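Local coordinates for protein MstE (Scytonema sp. PCC 10023, PDB 6SBF) that probably cyclises linear isoprenoid precursors into polycyclic merosterol-type scaffolds, acting as a single-domain class II (type II) terpene cyclase, at residues A[104-109]-A[148-153]; A[167-172]-A[314-319]; A[208-213]-A[319-324]; A[308-313]-A[343-348]. The protein carries 1 engineered substitution. All blocks are in the same frame, centred on the assembly; numbering follows the deposited sequence.

Contact 1 of 4, residues A[104-109]-A[148-153]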
# COMPACT_ATOMS: atom_id res chain seq x y z
N ILE A 104 8.73 17.53 -6.26
CA ILE A 104 9.47 17.73 -7.53
C ILE A 104 9.02 16.68 -8.56
O ILE A 104 9.29 16.87 -9.74
CB ILE A 104 10.98 17.73 -7.31
CG1 ILE A 104 11.51 16.37 -6.85
CG2 ILE A 104 11.42 18.88 -6.41
CD1 ILE A 104 13.01 16.29 -6.89
N LEU A 105 8.34 15.64 -8.14
CA LEU A 105 7.82 14.64 -9.11
C LEU A 105 6.55 15.11 -9.77
O LEU A 105 5.75 15.91 -9.18
CB LEU A 105 7.54 13.31 -8.43
CG LEU A 105 8.53 12.20 -8.76
CD1 LEU A 105 8.46 11.85 -10.25
CD2 LEU A 105 9.95 12.53 -8.31
N CYS A 106 6.30 14.59 -10.97
CA CYS A 106 5.01 14.77 -11.64
C CYS A 106 3.94 14.01 -10.86
O CYS A 106 4.22 13.19 -9.99
CB CYS A 106 5.07 14.29 -13.08
SG CYS A 106 5.53 12.54 -13.25
N GLY A 107 2.70 14.33 -11.19
CA GLY A 107 1.59 13.59 -10.59
C GLY A 107 1.59 12.15 -10.99
O GLY A 107 2.15 11.77 -12.05
N ASP A 108 0.98 11.31 -10.17
CA ASP A 108 0.78 9.90 -10.54
C ASP A 108 -0.52 9.40 -9.93
O ASP A 108 -1.05 9.93 -8.92
CB ASP A 108 1.98 9.04 -10.12
CG ASP A 108 1.96 8.72 -8.64
OD1 ASP A 108 1.32 7.73 -8.21
OD2 ASP A 108 2.64 9.47 -7.86
N ALA A 109 -1.07 8.39 -10.54
CA ALA A 109 -2.39 7.85 -10.19
C ALA A 109 -2.36 7.21 -8.82
O ALA A 109 -3.40 7.20 -8.15
CB ALA A 109 -2.87 6.85 -11.21
N ALA A 148 -3.03 3.24 -15.29
CA ALA A 148 -1.57 3.43 -15.40
C ALA A 148 -1.09 4.42 -14.32
O ALA A 148 -1.75 5.40 -14.04
CB ALA A 148 -1.17 3.91 -16.76
N THR A 149 0.11 4.22 -13.82
CA THR A 149 0.70 5.10 -12.79
C THR A 149 0.97 6.47 -13.39
O THR A 149 0.61 7.51 -12.79
CB THR A 149 1.99 4.51 -12.22
OG1 THR A 149 1.71 3.29 -11.55
CG2 THR A 149 2.64 5.43 -11.21
N PHE A 150 1.67 6.52 -14.51
CA PHE A 150 2.18 7.78 -15.08
C PHE A 150 1.68 7.97 -16.50
O PHE A 150 1.51 7.01 -17.26
CB PHE A 150 3.69 7.71 -15.21
CG PHE A 150 4.44 7.74 -13.91
CD1 PHE A 150 4.39 8.85 -13.08
CD2 PHE A 150 5.21 6.66 -13.52
CE1 PHE A 150 5.10 8.88 -11.91
CE2 PHE A 150 5.89 6.68 -12.32
CZ PHE A 150 5.87 7.81 -11.53
N ALA A 151 1.51 9.22 -16.89
CA ALA A 151 1.42 9.66 -18.28
C ALA A 151 2.85 9.83 -18.81
O ALA A 151 3.70 10.44 -18.11
CB ALA A 151 0.67 10.96 -18.35
N GLU A 152 3.06 9.33 -20.01
CA GLU A 152 4.41 9.22 -20.58
C GLU A 152 5.13 10.58 -20.59
O GLU A 152 6.33 10.62 -20.22
CB GLU A 152 4.31 8.64 -21.99
CG GLU A 152 5.66 8.39 -22.61
CD GLU A 152 5.71 7.52 -23.85
OE1 GLU A 152 6.80 7.36 -24.43
OE2 GLU A 152 4.67 6.98 -24.21
N GLU A 153 4.49 11.62 -21.08
CA GLU A 153 5.21 12.89 -21.32
C GLU A 153 5.53 13.48 -19.94
O GLU A 153 6.65 14.03 -19.79
CB GLU A 153 4.41 13.78 -22.28
CG GLU A 153 4.40 13.23 -23.71
CD GLU A 153 5.73 12.77 -24.35
OE1 GLU A 153 5.76 11.68 -24.95
OE2 GLU A 153 6.74 13.52 -24.28
O HOH W 1 1.46 11.19 -14.62

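Contact 2 of 4, residues A[167-172]-A[314-319]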
# COMPACT_ATOMS: atom_id res chain seq x y z
N VAL A 167 14.30 5.11 -25.56
CA VAL A 167 13.90 3.91 -24.75
C VAL A 167 12.36 3.96 -24.47
O VAL A 167 11.74 5.04 -24.25
CB VAL A 167 14.76 3.79 -23.48
CG1 VAL A 167 14.04 3.12 -22.32
CG2 VAL A 167 16.09 3.09 -23.78
N SER A 168 11.68 2.82 -24.49
CA SER A 168 10.21 2.70 -24.25
C SER A 168 9.94 3.10 -22.81
O SER A 168 10.67 2.66 -21.92
CB SER A 168 9.73 1.31 -24.49
OG SER A 168 8.34 1.16 -24.10
N PHE A 169 8.88 3.87 -22.59
CA PHE A 169 8.28 4.02 -21.23
C PHE A 169 6.98 3.22 -21.06
O PHE A 169 6.21 3.46 -20.10
CB PHE A 169 8.09 5.50 -20.89
CG PHE A 169 9.36 6.14 -20.39
CD1 PHE A 169 10.55 6.11 -21.09
CD2 PHE A 169 9.40 6.70 -19.16
CE1 PHE A 169 11.69 6.72 -20.57
CE2 PHE A 169 10.52 7.30 -18.63
CZ PHE A 169 11.67 7.30 -19.33
N GLN A 170 6.72 2.24 -21.90
CA GLN A 170 5.44 1.50 -21.89
C GLN A 170 5.32 0.63 -20.64
O GLN A 170 4.18 0.23 -20.31
CB GLN A 170 5.29 0.68 -23.17
CG GLN A 170 5.04 1.59 -24.36
CD GLN A 170 3.92 2.56 -24.05
OE1 GLN A 170 2.76 2.18 -23.80
NE2 GLN A 170 4.24 3.83 -24.08
N GLY A 171 6.42 0.30 -19.96
CA GLY A 171 6.35 -0.34 -18.64
C GLY A 171 5.78 0.60 -17.59
O GLY A 171 4.74 0.27 -16.98
N TRP A 172 6.41 1.75 -17.43
CA TRP A 172 5.96 2.70 -16.39
C TRP A 172 4.60 3.33 -16.72
O TRP A 172 3.97 3.86 -15.78
CB TRP A 172 7.00 3.79 -16.26
CG TRP A 172 8.26 3.37 -15.60
CD1 TRP A 172 8.60 2.13 -15.14
CD2 TRP A 172 9.40 4.20 -15.39
NE1 TRP A 172 9.87 2.16 -14.63
CE2 TRP A 172 10.37 3.42 -14.75
CE3 TRP A 172 9.64 5.54 -15.63
CZ2 TRP A 172 11.59 3.94 -14.34
CZ3 TRP A 172 10.85 6.04 -15.24
CH2 TRP A 172 11.82 5.26 -14.62
N PRO A 314 11.42 -1.00 -11.95
CA PRO A 314 11.69 -1.70 -13.19
C PRO A 314 12.29 -0.73 -14.19
O PRO A 314 12.10 0.47 -14.09
CB PRO A 314 10.32 -2.15 -13.69
CG PRO A 314 9.43 -2.07 -12.43
CD PRO A 314 9.98 -0.84 -11.73
N TYR A 315 12.97 -1.28 -15.19
CA TYR A 315 13.33 -0.45 -16.35
C TYR A 315 12.04 0.12 -16.94
O TYR A 315 10.98 -0.52 -16.92
CB TYR A 315 14.09 -1.28 -17.39
CG TYR A 315 15.52 -1.55 -17.02
CD1 TYR A 315 15.87 -2.66 -16.28
CD2 TYR A 315 16.52 -0.67 -17.38
CE1 TYR A 315 17.18 -2.91 -15.90
CE2 TYR A 315 17.83 -0.90 -17.02
CZ TYR A 315 18.17 -2.04 -16.29
OH TYR A 315 19.48 -2.28 -15.95
N PRO A 316 12.10 1.35 -17.51
CA PRO A 316 10.91 2.01 -18.03
C PRO A 316 10.15 1.20 -19.09
O PRO A 316 8.94 1.39 -19.22
CB PRO A 316 11.33 3.39 -18.55
CG PRO A 316 12.70 3.55 -18.03
CD PRO A 316 13.28 2.21 -17.61
N PHE A 317 10.84 0.31 -19.80
CA PHE A 317 10.25 -0.40 -20.94
C PHE A 317 9.60 -1.68 -20.46
O PHE A 317 8.99 -2.39 -21.30
CB PHE A 317 11.36 -0.72 -21.97
CG PHE A 317 12.58 -1.49 -21.46
CD1 PHE A 317 12.48 -2.83 -21.14
CD2 PHE A 317 13.82 -0.84 -21.27
CE1 PHE A 317 13.59 -3.53 -20.65
CE2 PHE A 317 14.91 -1.51 -20.75
CZ PHE A 317 14.79 -2.87 -20.45
N ASP A 318 9.85 -2.05 -19.20
CA ASP A 318 9.54 -3.41 -18.71
C ASP A 318 8.07 -3.53 -18.30
O ASP A 318 7.72 -3.03 -17.23
CB ASP A 318 10.45 -3.78 -17.55
CG ASP A 318 10.34 -5.26 -17.24
OD1 ASP A 318 9.49 -5.96 -17.91
OD2 ASP A 318 11.05 -5.71 -16.29
N ARG A 319 7.22 -4.15 -19.12
CA ARG A 319 5.81 -4.42 -18.74
C ARG A 319 5.67 -5.57 -17.74
O ARG A 319 4.56 -5.74 -17.21
CB ARG A 319 4.95 -4.68 -19.96
CG ARG A 319 4.86 -3.52 -20.92
CD ARG A 319 3.70 -3.74 -21.87
NE ARG A 319 3.63 -2.86 -23.03
CZ ARG A 319 4.51 -2.82 -24.00
NH1 ARG A 319 5.54 -3.63 -23.99
NH2 ARG A 319 4.35 -1.98 -25.00
O HOH W 2 2.03 -0.45 -21.71
O HOH W 3 2.17 -0.31 -24.94

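Contact 3 of 4, residues A[208-213]-A[319-324]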
# COMPACT_ATOMS: atom_id res chain seq x y z
N GLU A 208 -0.47 -10.17 -8.89
CA GLU A 208 0.90 -9.67 -8.91
C GLU A 208 0.88 -8.18 -9.22
O GLU A 208 0.16 -7.76 -10.13
CB GLU A 208 1.73 -10.43 -9.95
CG GLU A 208 1.78 -11.93 -9.75
CD GLU A 208 2.54 -12.66 -10.86
OE1 GLU A 208 2.77 -12.06 -11.90
OE2 GLU A 208 2.77 -13.85 -10.70
N GLY A 209 1.69 -7.43 -8.50
CA GLY A 209 1.82 -6.00 -8.70
C GLY A 209 2.96 -5.61 -9.63
O GLY A 209 3.74 -6.46 -10.08
N TYR A 210 3.06 -4.34 -9.92
CA TYR A 210 4.09 -3.77 -10.77
C TYR A 210 5.24 -3.25 -9.90
O TYR A 210 6.41 -3.76 -10.03
CB TYR A 210 3.51 -2.68 -11.67
CG TYR A 210 4.51 -2.20 -12.69
CD1 TYR A 210 4.70 -2.91 -13.87
CD2 TYR A 210 5.30 -1.08 -12.46
CE1 TYR A 210 5.64 -2.49 -14.80
CE2 TYR A 210 6.25 -0.66 -13.39
CZ TYR A 210 6.42 -1.38 -14.54
OH TYR A 210 7.38 -0.98 -15.43
N TRP A 211 4.95 -2.33 -8.99
CA TRP A 211 6.01 -1.63 -8.23
C TRP A 211 6.45 -2.37 -6.97
O TRP A 211 7.38 -1.95 -6.31
CB TRP A 211 5.50 -0.26 -7.83
CG TRP A 211 5.17 0.65 -8.97
CD1 TRP A 211 3.92 1.00 -9.39
CD2 TRP A 211 6.09 1.34 -9.83
NE1 TRP A 211 3.98 1.85 -10.46
CE2 TRP A 211 5.32 2.06 -10.76
CE3 TRP A 211 7.48 1.38 -9.96
CZ2 TRP A 211 5.89 2.84 -11.76
CZ3 TRP A 211 8.04 2.15 -10.95
CH2 TRP A 211 7.27 2.87 -11.86
N TRP A 212 5.77 -3.41 -6.56
CA TRP A 212 6.03 -4.08 -5.28
C TRP A 212 6.50 -5.48 -5.49
O TRP A 212 5.94 -6.22 -6.31
CB TRP A 212 4.74 -4.11 -4.44
CG TRP A 212 4.22 -2.75 -4.13
CD1 TRP A 212 3.32 -2.07 -4.87
CD2 TRP A 212 4.74 -1.80 -3.17
NE1 TRP A 212 3.15 -0.82 -4.41
CE2 TRP A 212 4.03 -0.62 -3.36
CE3 TRP A 212 5.72 -1.87 -2.18
CZ2 TRP A 212 4.25 0.49 -2.56
CZ3 TRP A 212 5.99 -0.75 -1.44
CH2 TRP A 212 5.21 0.40 -1.59
N SER A 213 7.43 -5.89 -4.64
CA SER A 213 7.93 -7.27 -4.62
C SER A 213 6.86 -8.20 -4.04
O SER A 213 6.78 -9.37 -4.43
CB SER A 213 9.19 -7.30 -3.73
OG SER A 213 10.29 -6.56 -4.21
N ARG A 319 7.22 -4.15 -19.12
CA ARG A 319 5.81 -4.42 -18.74
C ARG A 319 5.67 -5.57 -17.74
O ARG A 319 4.56 -5.74 -17.21
CB ARG A 319 4.95 -4.68 -19.96
CG ARG A 319 4.86 -3.52 -20.92
CD ARG A 319 3.70 -3.74 -21.87
NE ARG A 319 3.63 -2.86 -23.03
CZ ARG A 319 4.51 -2.82 -24.00
NH1 ARG A 319 5.54 -3.63 -23.99
NH2 ARG A 319 4.35 -1.98 -25.00
N ASN A 320 6.74 -6.34 -17.49
CA ASN A 320 6.60 -7.63 -16.80
C ASN A 320 7.63 -7.78 -15.67
O ASN A 320 8.44 -8.70 -15.70
CB ASN A 320 6.74 -8.72 -17.89
CG ASN A 320 5.57 -8.74 -18.88
OD1 ASN A 320 4.43 -8.92 -18.47
ND2 ASN A 320 5.83 -8.58 -20.16
N PRO A 321 7.66 -6.89 -14.64
CA PRO A 321 8.68 -6.96 -13.59
C PRO A 321 8.67 -8.27 -12.78
O PRO A 321 9.67 -8.58 -12.16
CB PRO A 321 8.39 -5.70 -12.74
CG PRO A 321 6.93 -5.45 -13.02
CD PRO A 321 6.75 -5.72 -14.47
N ASN A 322 7.53 -8.97 -12.76
CA ASN A 322 7.51 -10.27 -12.04
C ASN A 322 8.28 -11.36 -12.83
O ASN A 322 8.42 -12.43 -12.29
CB ASN A 322 6.05 -10.65 -11.81
CG ASN A 322 5.35 -9.62 -10.93
OD1 ASN A 322 5.70 -9.52 -9.77
ND2 ASN A 322 4.44 -8.86 -11.51
N GLN A 323 8.68 -11.02 -14.06
CA GLN A 323 9.49 -11.91 -14.92
C GLN A 323 10.91 -11.34 -15.06
O GLN A 323 11.61 -11.77 -15.95
CB GLN A 323 8.79 -12.12 -16.27
CG GLN A 323 7.59 -13.05 -16.18
CD GLN A 323 6.88 -13.21 -17.51
OE1 GLN A 323 6.34 -12.26 -18.08
NE2 GLN A 323 6.87 -14.43 -18.01
N PHE A 324 11.32 -10.40 -14.19
CA PHE A 324 12.69 -9.83 -14.18
C PHE A 324 13.46 -10.49 -13.05
O PHE A 324 13.16 -10.32 -11.86
CB PHE A 324 12.58 -8.33 -13.96
CG PHE A 324 13.88 -7.57 -14.02
CD1 PHE A 324 14.45 -7.21 -15.23
CD2 PHE A 324 14.54 -7.21 -12.86
CE1 PHE A 324 15.62 -6.47 -15.27
CE2 PHE A 324 15.68 -6.44 -12.88
CZ PHE A 324 16.25 -6.11 -14.09

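Contact 4 of 4, residues A[308-313]-A[343-348]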
# COMPACT_ATOMS: atom_id res chain seq x y z
N SER A 308 10.34 -3.23 5.71
CA SER A 308 10.27 -4.31 4.72
C SER A 308 9.38 -3.95 3.56
O SER A 308 8.95 -4.84 2.82
CB SER A 308 9.92 -5.66 5.37
OG SER A 308 8.66 -5.57 6.04
N ALA A 309 9.06 -2.67 3.36
CA ALA A 309 8.24 -2.22 2.25
C ALA A 309 9.11 -2.03 1.02
O ALA A 309 9.62 -0.98 0.77
CB ALA A 309 7.47 -0.99 2.60
N TYR A 310 9.27 -3.14 0.27
CA TYR A 310 10.21 -3.20 -0.86
C TYR A 310 9.57 -2.73 -2.13
O TYR A 310 8.65 -3.40 -2.65
CB TYR A 310 10.87 -4.57 -0.99
CG TYR A 310 11.79 -4.92 0.15
CD1 TYR A 310 12.90 -4.15 0.44
CD2 TYR A 310 11.58 -6.00 0.96
CE1 TYR A 310 13.73 -4.46 1.51
CE2 TYR A 310 12.40 -6.34 2.01
CZ TYR A 310 13.51 -5.57 2.30
OH TYR A 310 14.29 -5.90 3.36
N LEU A 311 10.04 -1.59 -2.61
CA LEU A 311 9.57 -0.87 -3.80
C LEU A 311 10.61 -1.13 -4.91
O LEU A 311 11.81 -0.77 -4.74
CB LEU A 311 9.46 0.61 -3.48
CG LEU A 311 8.96 1.52 -4.58
CD1 LEU A 311 7.51 1.24 -4.86
CD2 LEU A 311 9.17 2.97 -4.15
N ARG A 312 10.17 -1.66 -6.01
CA ARG A 312 11.08 -1.94 -7.10
C ARG A 312 10.95 -0.91 -8.18
O ARG A 312 9.88 -0.32 -8.39
CB ARG A 312 10.95 -3.39 -7.39
CG ARG A 312 9.73 -3.66 -8.15
CD ARG A 312 9.64 -5.20 -8.01
NE ARG A 312 8.44 -5.58 -8.64
CZ ARG A 312 7.85 -6.84 -8.80
NH1 ARG A 312 6.73 -6.85 -9.48
NH2 ARG A 312 8.32 -7.97 -8.35
N ILE A 313 12.08 -0.67 -8.84
CA ILE A 313 12.15 0.27 -9.95
C ILE A 313 12.45 -0.55 -11.19
O ILE A 313 13.61 -0.79 -11.54
CB ILE A 313 13.20 1.34 -9.71
CG1 ILE A 313 13.00 2.01 -8.34
CG2 ILE A 313 13.12 2.29 -10.90
CD1 ILE A 313 11.58 2.58 -8.05
N ILE A 343 15.82 -2.38 -5.97
CA ILE A 343 14.77 -2.32 -4.96
C ILE A 343 15.24 -1.35 -3.88
O ILE A 343 16.36 -1.48 -3.36
CB ILE A 343 14.49 -3.72 -4.41
CG1 ILE A 343 14.01 -4.65 -5.50
CG2 ILE A 343 13.52 -3.69 -3.25
CD1 ILE A 343 13.85 -6.10 -5.04
N ILE A 344 14.34 -0.46 -3.50
CA ILE A 344 14.52 0.41 -2.32
C ILE A 344 13.53 0.05 -1.22
O ILE A 344 12.58 -0.68 -1.46
CB ILE A 344 14.48 1.88 -2.76
CG1 ILE A 344 13.10 2.33 -3.24
CG2 ILE A 344 15.57 2.15 -3.79
CD1 ILE A 344 13.00 3.81 -3.25
N PHE A 345 13.75 0.61 -0.05
CA PHE A 345 12.84 0.35 1.08
C PHE A 345 12.59 1.65 1.85
O PHE A 345 13.17 2.70 1.59
CB PHE A 345 13.37 -0.78 1.97
CG PHE A 345 14.65 -0.46 2.69
CD1 PHE A 345 14.68 0.00 3.96
CD2 PHE A 345 15.87 -0.81 2.09
CE1 PHE A 345 15.86 0.27 4.62
CE2 PHE A 345 17.06 -0.54 2.75
CZ PHE A 345 17.04 -0.04 4.03
N ASP A 346 11.68 1.50 2.79
CA ASP A 346 11.24 2.61 3.66
C ASP A 346 12.21 2.78 4.81
O ASP A 346 12.05 2.19 5.88
CB ASP A 346 9.83 2.34 4.14
CG ASP A 346 9.63 0.99 4.86
OD1 ASP A 346 10.16 -0.06 4.42
OD2 ASP A 346 8.86 1.00 5.86
N HIS A 347 13.28 3.57 4.58
CA HIS A 347 14.38 3.69 5.55
C HIS A 347 13.91 4.21 6.91
O HIS A 347 14.57 3.95 7.91
CB HIS A 347 15.48 4.58 4.99
CG HIS A 347 15.03 5.95 4.61
ND1 HIS A 347 14.26 6.21 3.44
CD2 HIS A 347 15.19 7.13 5.29
CE1 HIS A 347 14.00 7.55 3.47
NE2 HIS A 347 14.60 8.12 4.56
N ASN A 348 12.80 4.95 7.00
CA ASN A 348 12.30 5.48 8.29
C ASN A 348 11.41 4.47 9.01
O ASN A 348 11.03 4.72 10.16
CB ASN A 348 11.55 6.80 8.08
CG ASN A 348 12.45 7.94 7.66
OD1 ASN A 348 13.61 7.99 8.10
ND2 ASN A 348 11.93 8.89 6.88

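Contact 1 of 4, residues A[104-109]-A[148-153]
Ala109 N donates to Thr149 O at 2.9 Å, nearly straight at 167°, and this is the direct hydrogen bond that joins 104-109 to 148-153. The same carbonyl oxygen also receives a CA-H contact from Asp108 CA at 3.3 Å. A second polar link runs through one water, which donates to Gly107 O at 2.7 Å and accepts from Ala151 N at 3.0 Å.

The side-chain packing centres on the Phe150 ring. Its CG stands anti to the carbonyl carbon, beside the backbone N (chi1 -70°), which sets where the ring begins. Ring atom CE1 of Phe150 rests on Asp108 CB at 3.6 Å. Gly107 O lies at the ring edge, near its plane, while Cys106 SG approaches obliquely, 4.8 Å from the ring centroid of Phe150, as a sulfur-aromatic contact. Next to the ring, Thr149 CG2 lies beside Asp108 CB at 3.8 Å, the two side chains pointing the same way.

The polar ends face other partners. Asp108 is the N-cap of helix 109-121: OD2 bonds Thr111 OG1, and OD1 makes a weak bond to Asp110 N. Thr149 OG1 is held by His176 and Trp211.

Asp108 opens the sequence Asp-Ala-Asp-Thr-Thr, which resembles the DxDD motif that carries the general acid in class II cyclases. Backbone bonds therefore fix the start of this helix against 148-153, while the Asp108 carboxylate is left to the helix turn it caps; this is consistent with a firmly placed acid-motif region.

Contact 2 of 4, residues A[167-172]-A[314-319]
Pro316 O is gripped by two successive amides of 167-172: Trp172 N at 3.1 Å, with an angle of 151°, and Gly171 N, whose bond is weak because it is bent to 123°. The carbonyl that accepts from both lies inside a type I turn from Tyr315 to Asp318. Gly171 has Asp318 O only 3.3 Å from its CA, and a side chain here would run into the turn.

Pro316 also supplies apolar contacts. Its CB stands over the centre of the Phe169 ring, 3.7 Å from the centroid, and its CA sits over the five-membered ring of Trp172, 3.5 Å from that centroid, giving two CH-pi contacts with different aromatics. CG of Trp172 is anti to the carbonyl carbon, beside the backbone N (chi1 -72°), where the indole can lie alongside Pro316. Its NE1 donates to Pro314 O at 2.8 Å from above the carbonyl plane. An alanine in place of Trp172 would probably leave Pro314 O without this donor and strip one of the two aromatic covers from Pro316.

At the exposed end, the extended Arg319 lays a guanidinium face on Gln170 CB, 3.4 Å from NH2, while Val167 CG1 meets the edge of the Phe317 ring. Ser168 OG accepts from Gln170 N in an ST turn.

The loop before helix 177-183 is thus pinned to the loop between strands 311-313 and 328-329 by a proline held among aromatics and backbone donors, while on the exposed side Arg319 NH2 and Gln170 OE1 meet through a water.

Contact 3 of 4, residues A[208-213]-A[319-324]
Asn322 ND2 donates to Gly209 O at 2.9 Å, with an angle of 159°, in the hydrogen bond between 208-213 and 319-324; the donor is tilted 21° from the carbonyl plane. CG of Asn322 stands anti to the carbonyl carbon, beside the backbone N (chi1 -62°), which brings the amide carbon toward Gly209 O. The carbonyl arm of the amide is also used, since OD1 accepts from Arg312 NH1. An alanine in place of Asn322 would probably leave Gly209 O without its amide donor and Arg312 without one of its acceptors.

Van der Waals contact adds to this bond. Glu208 crosses the amide, with CB 3.5 Å from Asn322 ND2 and OE1 3.6 Å from Asn322 CB. Next to it, Pro321 meets Tyr210 at about a right angle: its CD lies 3.4 Å from Tyr210 CE1, an oblique approach to the ring. CB of Tyr210 points away from 319-324, but the ring comes back toward the proline.

Within 319-324 the chain makes a short 3-10 turn, closed by Gln323 N to Asn320 O at 2.9 Å.

The phenol of Tyr210 is fixed at its far end by OH bonding Asp318 O, and His176 stacks on its ring. In this alpha6-alpha6 barrel the contact joins the loop between helices 187-200 and 215-229 to the loop between strands 311-313 and 328-329. Both polar ends of Asn322 are occupied; as Arg312 NE also bonds Tyr210 O, the amide and the guanidinium together tie these two loops to strand 311-313.

Contact 4 of 4, residues A[308-313]-A[343-348]
Tyr310 lays its side chain across Ile343, with CB 3.6 Å from Ile343 CG2, while ring atom CE1 rests 3.7 Å from Phe345 CB. Here two strands pair antiparallel, 311-313 against 342-344, as the edge and middle strands of a small mixed three-stranded sheet within the alpha6-alpha6 barrel.

Leu311 and Ile344 form the hydrogen-bonded pair: Leu311 N donates to Ile344 O at 2.9 Å and Ile344 N to Leu311 O at 2.8 Å. On that face Leu311 CD2 meets Ile344 CD1 at 4.0 Å, the two side chains lying side by side and pointing the same way. Arg312 and Ile343, the neighbouring non-hydrogen-bonded pair, put their side chains on the other face, where Arg312 CB touches Ile343 CG1. The end of Arg312 leads away from Ile343 toward 208-213 and 319-324.

The polar ends of Tyr310 and Ser308 have partners outside: Tyr310 OH bonds His260, and Ser308 OG bonds Thr265. Past the strands the pairing passes to a side chain. Asp346 OD2 bonds Thr352 OG1 on helix 350-363, and Ala309 N reaches Asp346 OD1 at 3.0 Å from above the carboxylate plane, 38° out of it.

Overall arrangement
Contacts 1 and 4 are buried, whereas contacts 2 and 3 are only partly so and share the exposed Arg319. Contact 4 alone is strand pairing; the others join loops. Contact 1 rests on one backbone bond, a bridging water and the packing of Phe150, contact 2 on a doubly gripped carbonyl with CH-pi contacts, and contact 3 on an asparagine amide with proline-tyrosine packing. Trp211, Tyr210 and Arg312 knit them together: Trp211 links contact 3 to contacts 1 and 4, Tyr210 links it to contact 2, and Arg312 belongs to contact 4 but reaches contact 3. Contacts 1 and 4 do not touch, their nearest atoms being about 8 Å apart.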